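Local atomic coordinates of CalS11 (Micromonospora echinospora, PDB entry 3TOS), a protein that probably acts as an O-methyltransferase in calicheamicin biosynthesis and binds S-adenosyl-L-homocysteine. Residues Pro172-Leu175 with Ala176-Gln180; Pro195-Ala198 with Val199-Ile203; Tyr206-Lys209 with Gly210-Val213. One frame throughout, in Å; residues are numbered along the deposited sequence. Where two conformers were deposited one is given.

Contact 1. Residues Pro172-Leu175 with Ala176-Gln180; sequences PRYL and AENPQ
Tyr174 and Asn178 meet near the C-terminal end of helix 167-177, where CG of Asn178, beside its own backbone N (chi1 -67°), turns the amide back over the last turn. This amide lies over one face of the Tyr174 ring, with ND2 3.3 Å above the ring plane and over the centre; ring and amide planes are only 18° apart. ND2 does not aim its bond at the ring. It donates to Tyr174 O at 2.9 Å with an N-H...O angle of 164°, and this acceptor lies close to the amide plane, so the bond holds the amide flat over the phenol. At the other end of the amide, OD1 accepts from Gln180 NE2 at 3.0 Å on an in-plane lone pair, and also from Arg102 NH1. The same Arg102 nitrogen is hydrogen-bonded to Tyr174 OH, which accounts for both polar ends of the pair. A leucine in place of Tyr174 would probably leave Arg102 without its hydroxyl partner and the Asn178 amide without the flat surface beneath it. The carbonyls just before are taken by the backbone: Ala176 N reaches Pro172 O at 2.9 Å and Glu177 N reaches Arg173 O at 3.0 Å. Asn178 N then donates to Leu175 O at 3.1 Å, only three residues back and from above the carbonyl plane, as the helix gives way to the loop. Pro179 follows, with no N-H to offer. This is a helix-to-strand junction of the Rossmann-like methyltransferase fold, leading from helix 167-177 into strand 183-188.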
loop_
_atom_site.group_PDB
_atom_site.type_symbol
_atom_site.label_atom_id
_atom_site.label_comp_id
_atom_site.label_asym_id
_atom_site.label_seq_id
_atom_site.Cartn_x
_atom_site.Cartn_y
_atom_site.Cartn_z
ATOM N N PRO B 172 39.457 5.104 -17.856
ATOM C CA PRO B 172 40.025 3.731 -17.831
ATOM C C PRO B 172 41.216 3.597 -16.863
ATOM O O PRO B 172 41.324 2.574 -16.190
ATOM C CB PRO B 172 40.483 3.548 -19.290
ATOM C CG PRO B 172 39.399 4.347 -20.063
ATOM C CD PRO B 172 39.285 5.601 -19.231
ATOM N N ARG B 173 42.076 4.614 -16.784
ATOM C CA ARG B 173 43.235 4.568 -15.896
ATOM C C ARG B 173 42.801 4.528 -14.432
ATOM O O ARG B 173 43.316 3.710 -13.640
ATOM C CB ARG B 173 44.165 5.770 -16.190
ATOM C CG ARG B 173 45.383 5.875 -15.233
ATOM C CD ARG B 173 46.266 7.119 -15.554
ATOM N NE ARG B 173 46.688 7.084 -16.956
ATOM C CZ ARG B 173 46.375 7.971 -17.920
ATOM N NH1 ARG B 173 46.815 7.738 -19.152
ATOM N NH2 ARG B 173 45.638 9.075 -17.686
ATOM N N TYR B 174 41.870 5.414 -14.064
ATOM C CA TYR B 174 41.343 5.452 -12.687
ATOM C C TYR B 174 40.769 4.095 -12.320
ATOM O O TYR B 174 41.022 3.544 -11.252
ATOM C CB TYR B 174 40.266 6.568 -12.527
ATOM C CG TYR B 174 39.722 6.581 -11.107
ATOM C CD1 TYR B 174 40.299 7.318 -10.143
ATOM C CD2 TYR B 174 38.704 5.687 -10.746
ATOM C CE1 TYR B 174 39.790 7.304 -8.846
ATOM C CE2 TYR B 174 38.222 5.581 -9.485
ATOM C CZ TYR B 174 38.773 6.400 -8.515
ATOM O OH TYR B 174 38.345 6.278 -7.223
ATOM N N LEU B 175 39.985 3.538 -13.231
ATOM C CA LEU B 175 39.365 2.252 -12.915
ATOM C C LEU B 175 40.417 1.126 -12.766
ATOM O O LEU B 175 40.313 0.251 -11.879
ATOM C CB LEU B 175 38.300 1.912 -13.967
ATOM C CG LEU B 175 37.063 2.820 -13.983
ATOM C CD1 LEU B 175 36.279 2.609 -15.293
ATOM C CD2 LEU B 175 36.286 2.516 -12.750
ATOM N N ALA B 176 41.425 1.127 -13.632
ATOM C CA ALA B 176 42.494 0.112 -13.545
ATOM C C ALA B 176 43.249 0.200 -12.228
ATOM O O ALA B 176 43.622 -0.852 -11.667
ATOM C CB ALA B 176 43.447 0.233 -14.699
ATOM N N GLU B 177 43.433 1.432 -11.737
ATOM C CA GLU B 177 44.106 1.683 -10.452
ATOM C C GLU B 177 43.221 1.437 -9.240
ATOM O O GLU B 177 43.743 1.363 -8.142
ATOM C CB GLU B 177 44.659 3.125 -10.420
ATOM C CG GLU B 177 45.787 3.316 -11.462
ATOM C CD GLU B 177 46.236 4.801 -11.613
ATOM O OE1 GLU B 177 45.689 5.680 -10.910
ATOM O OE2 GLU B 177 47.104 5.132 -12.458
ATOM N N ASN B 178 41.912 1.284 -9.441
ATOM C CA ASN B 178 40.923 1.178 -8.346
ATOM C C ASN B 178 39.992 -0.011 -8.574
ATOM O O ASN B 178 38.792 0.154 -8.828
ATOM C CB ASN B 178 40.140 2.496 -8.172
ATOM C CG ASN B 178 41.062 3.615 -7.672
ATOM O OD1 ASN B 178 41.296 3.737 -6.463
ATOM N ND2 ASN B 178 41.626 4.417 -8.598
ATOM N N PRO B 179 40.553 -1.226 -8.526
ATOM C CA PRO B 179 39.755 -2.440 -8.788
ATOM C C PRO B 179 38.713 -2.730 -7.706
ATOM O O PRO B 179 37.886 -3.633 -7.907
ATOM C CB PRO B 179 40.825 -3.580 -8.808
ATOM C CG PRO B 179 41.916 -3.058 -7.933
ATOM C CD PRO B 179 41.984 -1.565 -8.305
ATOM N N GLN B 180 38.735 -1.975 -6.609
ATOM C CA GLN B 180 37.691 -2.060 -5.574
ATOM C C GLN B 180 36.440 -1.309 -5.977
ATOM O O GLN B 180 35.426 -1.407 -5.270
ATOM C CB GLN B 180 38.198 -1.489 -4.251
ATOM C CG GLN B 180 38.167 0.062 -4.164
ATOM C CD GLN B 180 39.325 0.747 -4.930
ATOM O OE1 GLN B 180 40.220 0.082 -5.476
ATOM N NE2 GLN B 180 39.303 2.117 -4.969
#

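Contact 2. Residues Pro195-Ala198 with Val199-Ile203; sequences PTKA and VLEAI. With SAH (S-adenosyl-L-homocysteine), chain O.
Lys197 leaves the helix with CG anti to its backbone N (chi1 -177°), runs extended as far as CE, and bends only at the last torsion (chi4 -75°), which swings NZ over to the carboxylate of Glu201. Glu201 rises from the next turn with CG beside its own backbone N (chi1 -73°), and the two chains meet in a salt bridge, NZ to OE2 at 2.8 Å on the syn lone pair. A water bridges to the other oxygen, donating to Glu201 OE1 at 2.7 Å and accepting from Lys197 NZ at 3.2 Å, so one oxygen meets the ammonium directly and the other through the water. This i to i+4 pair sits on helix 193-203, the helix of the beta-alpha-beta crossover from strand 183-188 to strand 211-215 in the Rossmann-like sheet. Elsewhere on the helix, Thr196 CG2 lies alongside Leu200 CD1 at 4.2 Å, while Thr196 OG1 is hydrogen-bonded to Leu192 O. Val199 packs inward on Val167 and Val171 of helix 167-177 and on Phe188. At the start of the segment, Pro195 CB lies against the adenine amino nitrogen N6 of S-adenosyl-L-homocysteine at 3.4 Å, out of the plane of the base.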
loop_
_atom_site.group_PDB
_atom_site.type_symbol
_atom_site.label_atom_id
_atom_site.label_comp_id
_atom_site.label_asym_id
_atom_site.label_seq_id
_atom_site.Cartn_x
_atom_site.Cartn_y
_atom_site.Cartn_z
ATOM N N PRO B 195 33.632 11.447 -25.798
ATOM C CA PRO B 195 34.008 11.067 -24.443
ATOM C C PRO B 195 32.847 10.424 -23.701
ATOM O O PRO B 195 33.080 9.554 -22.858
ATOM C CB PRO B 195 34.378 12.426 -23.813
ATOM C CG PRO B 195 33.727 13.447 -24.636
ATOM C CD PRO B 195 33.789 12.903 -26.042
ATOM N N THR B 196 31.614 10.848 -23.982
ATOM C CA THR B 196 30.467 10.172 -23.365
ATOM C C THR B 196 30.460 8.678 -23.687
ATOM O O THR B 196 30.223 7.864 -22.792
ATOM C CB THR B 196 29.135 10.841 -23.747
ATOM O OG1 THR B 196 29.182 12.224 -23.321
ATOM C CG2 THR B 196 27.926 10.119 -23.106
ATOM N N LYS B 197 30.565 8.362 -24.955
ATOM C CA LYS B 197 30.594 6.979 -25.409
ATOM C C LYS B 197 31.713 6.182 -24.750
ATOM O O LYS B 197 31.463 5.078 -24.255
ATOM C CB LYS B 197 30.774 6.936 -26.949
ATOM C CG LYS B 197 30.737 5.473 -27.520
ATOM C CD LYS B 197 30.838 5.538 -29.049
ATOM C CE LYS B 197 30.628 4.163 -29.706
ATOM N NZ LYS B 197 31.823 3.356 -29.497
ATOM N N ALA B 198 32.917 6.743 -24.745
ATOM C CA ALA B 198 34.052 6.043 -24.128
ATOM C C ALA B 198 33.822 5.779 -22.634
ATOM O O ALA B 198 34.219 4.716 -22.121
ATOM C CB ALA B 198 35.329 6.894 -24.302
ATOM N N VAL B 199 33.250 6.757 -21.928
ATOM C CA VAL B 199 33.104 6.581 -20.509
ATOM C C VAL B 199 31.973 5.624 -20.216
ATOM O O VAL B 199 32.090 4.795 -19.323
ATOM C CB VAL B 199 32.876 7.936 -19.825
ATOM C CG1 VAL B 199 32.435 7.714 -18.369
ATOM C CG2 VAL B 199 34.169 8.773 -19.881
ATOM N N LEU B 200 30.882 5.668 -20.991
ATOM C CA LEU B 200 29.809 4.699 -20.778
ATOM C C LEU B 200 30.361 3.292 -20.929
ATOM O O LEU B 200 30.035 2.384 -20.141
ATOM C CB LEU B 200 28.696 4.883 -21.834
ATOM C CG LEU B 200 27.648 5.919 -21.527
ATOM C CD1 LEU B 200 26.813 6.096 -22.836
ATOM C CD2 LEU B 200 26.749 5.480 -20.315
ATOM N N GLU B 201 31.177 3.090 -21.957
ATOM C CA GLU B 201 31.774 1.717 -22.188
ATOM C C GLU B 201 32.675 1.283 -21.002
ATOM O O GLU B 201 32.643 0.103 -20.575
ATOM C CB GLU B 201 32.561 1.729 -23.505
ATOM C CG GLU B 201 31.658 1.757 -24.693
ATOM C CD GLU B 201 32.325 2.228 -25.963
ATOM O OE1 GLU B 201 33.454 2.772 -25.921
ATOM O OE2 GLU B 201 31.666 2.101 -27.035
ATOM N N ALA B 202 33.473 2.223 -20.505
ATOM C CA ALA B 202 34.411 1.959 -19.409
ATOM C C ALA B 202 33.728 1.636 -18.053
ATOM O O ALA B 202 34.214 0.756 -17.319
ATOM C CB ALA B 202 35.374 3.191 -19.227
ATOM N N ILE B 203 32.632 2.341 -17.733
ATOM C CA ILE B 203 32.070 2.191 -16.403
ATOM C C ILE B 203 31.191 0.951 -16.260
ATOM O O ILE B 203 30.911 0.543 -15.128
ATOM C CB ILE B 203 31.258 3.427 -15.941
ATOM C CG1 ILE B 203 30.010 3.613 -16.810
ATOM C CG2 ILE B 203 32.129 4.666 -15.866
ATOM C CD1 ILE B 203 29.036 4.642 -16.231
HETATM N N SAH O . 29.029 19.887 -14.140
HETATM C CA SAH O . 29.391 21.319 -14.393
HETATM C CB SAH O . 29.323 21.700 -15.863
HETATM C CG SAH O . 30.369 20.946 -16.710
HETATM S SD SAH O . 30.585 21.776 -18.271
HETATM C C SAH O . 28.385 22.161 -13.610
HETATM O O SAH O . 28.478 23.427 -13.608
HETATM O OXT SAH O . 27.542 21.631 -12.876
HETATM C "C5'" SAH O . 31.266 20.486 -19.324
HETATM C "C4'" SAH O . 32.675 19.971 -18.875
HETATM O "O4'" SAH O . 32.975 18.769 -19.599
HETATM C "C3'" SAH O . 33.748 20.997 -19.270
HETATM O "O3'" SAH O . 34.415 21.505 -18.089
HETATM C "C2'" SAH O . 34.648 20.201 -20.200
HETATM O "O2'" SAH O . 36.054 20.514 -20.105
HETATM C "C1'" SAH O . 34.363 18.745 -19.762
HETATM N N9 SAH O . 34.696 17.766 -20.825
HETATM C C8 SAH O . 34.119 17.630 -22.049
HETATM N N7 SAH O . 34.805 16.652 -22.693
HETATM C C5 SAH O . 35.801 16.188 -21.910
HETATM C C6 SAH O . 36.841 15.162 -22.050
HETATM N N6 SAH O . 36.981 14.491 -23.216
HETATM N N1 SAH O . 37.654 14.975 -20.980
HETATM C C2 SAH O . 37.506 15.678 -19.817
HETATM N N3 SAH O . 36.619 16.683 -19.641
HETATM C C4 SAH O . 35.719 16.900 -20.664
HETATM O O HOH W 1 34.324 4.497 -27.802
#

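Contact 3. Residues Tyr206-Lys209 with Gly210-Val213; sequences YLTK and GSIV
The carbonyl group of Thr208 is the flat group that matters here, and Ser211 N approaches it from above its plane, 50° out, instead of along a lone pair. The bond is still good: Ser211 N to Thr208 O is 3.0 Å, and it closes a type II beta turn with Lys209 and Gly210 at its corners. A second bond runs the other way, from Thr208 N to Ser211 OG at 3.0 Å. Ser211 has OG beside its own backbone N (chi1 -66°), which points the hydroxyl back across the mouth of the turn. The same hydroxyl is hydrogen-bonded to Ile183 O, so OG links the turn to the neighbouring strand 183-188. Gly210 is dictated by its backbone, with its positive phi, since a beta carbon there would fall 2.3 Å from Lys209 O. Leu207 divides its two methyls between residues of the outgoing strand: CD2 rests on Ser211 CB at 3.7 Å, and CD1 meets Val213 CG2 at 4.2 Å, the Leu207 and Val213 side chains crossing at about a right angle. Thr208 CG2 stands 3.6 Å from Ser211 OG, while Thr208 OG1 is hydrogen-bonded to Leu236 O and Leu241 N of the second subunit, and the extended Lys209 chain carries NZ to Asp257 O of that same subunit. Backbone bonds also tie Gly210 and Ser211 to Trp255. The whole is a tight type II turn at the entrance to strand 211-215, an inner strand of the Rossmann-like methyltransferase sheet, with its corner set into the subunit interface.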
loop_
_atom_site.group_PDB
_atom_site.type_symbol
_atom_site.label_atom_id
_atom_site.label_comp_id
_atom_site.label_asym_id
_atom_site.label_seq_id
_atom_site.Cartn_x
_atom_site.Cartn_y
_atom_site.Cartn_z
ATOM N N TYR B 206 31.455 -1.845 -13.556
ATOM C CA TYR B 206 31.542 -1.410 -12.150
ATOM C C TYR B 206 30.195 -0.982 -11.607
ATOM O O TYR B 206 30.081 -0.591 -10.459
ATOM C CB TYR B 206 32.572 -0.264 -11.992
ATOM C CG TYR B 206 33.916 -0.731 -12.476
ATOM C CD1 TYR B 206 34.799 -1.380 -11.592
ATOM C CD2 TYR B 206 34.320 -0.525 -13.806
ATOM C CE1 TYR B 206 36.044 -1.846 -12.043
ATOM C CE2 TYR B 206 35.540 -0.995 -14.237
ATOM C CZ TYR B 206 36.402 -1.633 -13.376
ATOM O OH TYR B 206 37.618 -2.112 -13.840
ATOM N N LEU B 207 29.141 -1.110 -12.424
ATOM C CA LEU B 207 27.775 -0.751 -12.004
ATOM C C LEU B 207 27.106 -1.983 -11.366
ATOM O O LEU B 207 27.392 -3.123 -11.759
ATOM C CB LEU B 207 26.943 -0.359 -13.225
ATOM C CG LEU B 207 27.456 0.913 -13.941
ATOM C CD1 LEU B 207 26.788 1.098 -15.340
ATOM C CD2 LEU B 207 27.211 2.156 -13.049
ATOM N N THR B 208 26.223 -1.769 -10.396
ATOM C CA THR B 208 25.362 -2.847 -9.935
ATOM C C THR B 208 23.906 -2.573 -10.323
ATOM O O THR B 208 23.594 -1.478 -10.791
ATOM C CB THR B 208 25.530 -3.116 -8.388
ATOM O OG1 THR B 208 24.843 -4.327 -8.047
ATOM C CG2 THR B 208 24.915 -2.021 -7.570
ATOM N N LYS B 209 23.023 -3.563 -10.207
ATOM C CA LYS B 209 21.603 -3.258 -10.413
ATOM C C LYS B 209 21.210 -2.266 -9.327
ATOM O O LYS B 209 21.409 -2.545 -8.120
ATOM C CB LYS B 209 20.713 -4.468 -10.357
ATOM C CG LYS B 209 21.020 -5.426 -11.419
ATOM C CD LYS B 209 19.902 -6.536 -11.353
ATOM C CE LYS B 209 20.199 -7.758 -12.109
ATOM N NZ LYS B 209 18.958 -8.555 -12.150
ATOM N N GLY B 210 20.639 -1.121 -9.738
ATOM C CA GLY B 210 20.300 -0.098 -8.758
ATOM C C GLY B 210 21.248 1.109 -8.832
ATOM O O GLY B 210 20.910 2.184 -8.332
ATOM N N SER B 211 22.451 0.920 -9.400
ATOM C CA SER B 211 23.282 2.099 -9.696
ATOM C C SER B 211 22.526 3.094 -10.559
ATOM O O SER B 211 21.748 2.717 -11.423
ATOM C CB SER B 211 24.590 1.720 -10.404
ATOM O OG SER B 211 25.419 0.943 -9.527
ATOM N N ILE B 212 22.754 4.372 -10.331
ATOM C CA ILE B 212 22.074 5.346 -11.173
ATOM C C ILE B 212 23.044 5.924 -12.193
ATOM O O ILE B 212 24.174 6.302 -11.826
ATOM C CB ILE B 212 21.504 6.551 -10.309
ATOM C CG1 ILE B 212 20.502 6.001 -9.301
ATOM C CG2 ILE B 212 20.959 7.721 -11.258
ATOM C CD1 ILE B 212 19.238 5.505 -9.923
ATOM N N VAL B 213 22.588 6.030 -13.440
ATOM C CA VAL B 213 23.336 6.682 -14.501
ATOM C C VAL B 213 22.521 7.884 -14.954
ATOM O O VAL B 213 21.370 7.728 -15.373
ATOM C CB VAL B 213 23.608 5.727 -15.679
ATOM C CG1 VAL B 213 24.364 6.473 -16.808
ATOM C CG2 VAL B 213 24.416 4.526 -15.131
#

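Overall arrangement
Contacts 1, 2 and 3 follow one another along the chain within the methyltransferase domain. Contact 1 lies on helix 167-177 ahead of strand 183-188, contact 2 on helix 193-203 after that strand, and contact 3 at the turn into strand 211-215, its sheet neighbour. Centres of contacts 1 and 2, and of 2 and 3, are about 14 Å apart; those of 1 and 3 are about 17 Å apart. Leu175 links contact 1 to each of the others, with CD1 3.4 Å from Ala202 O and CD2 3.8 Å from Tyr206 CD2. Contact 2 reaches the bound S-adenosyl-L-homocysteine through Pro195, whereas contacts 1 and 3 both touch the second subunit, so this part of the fold spans cofactor pocket and interface.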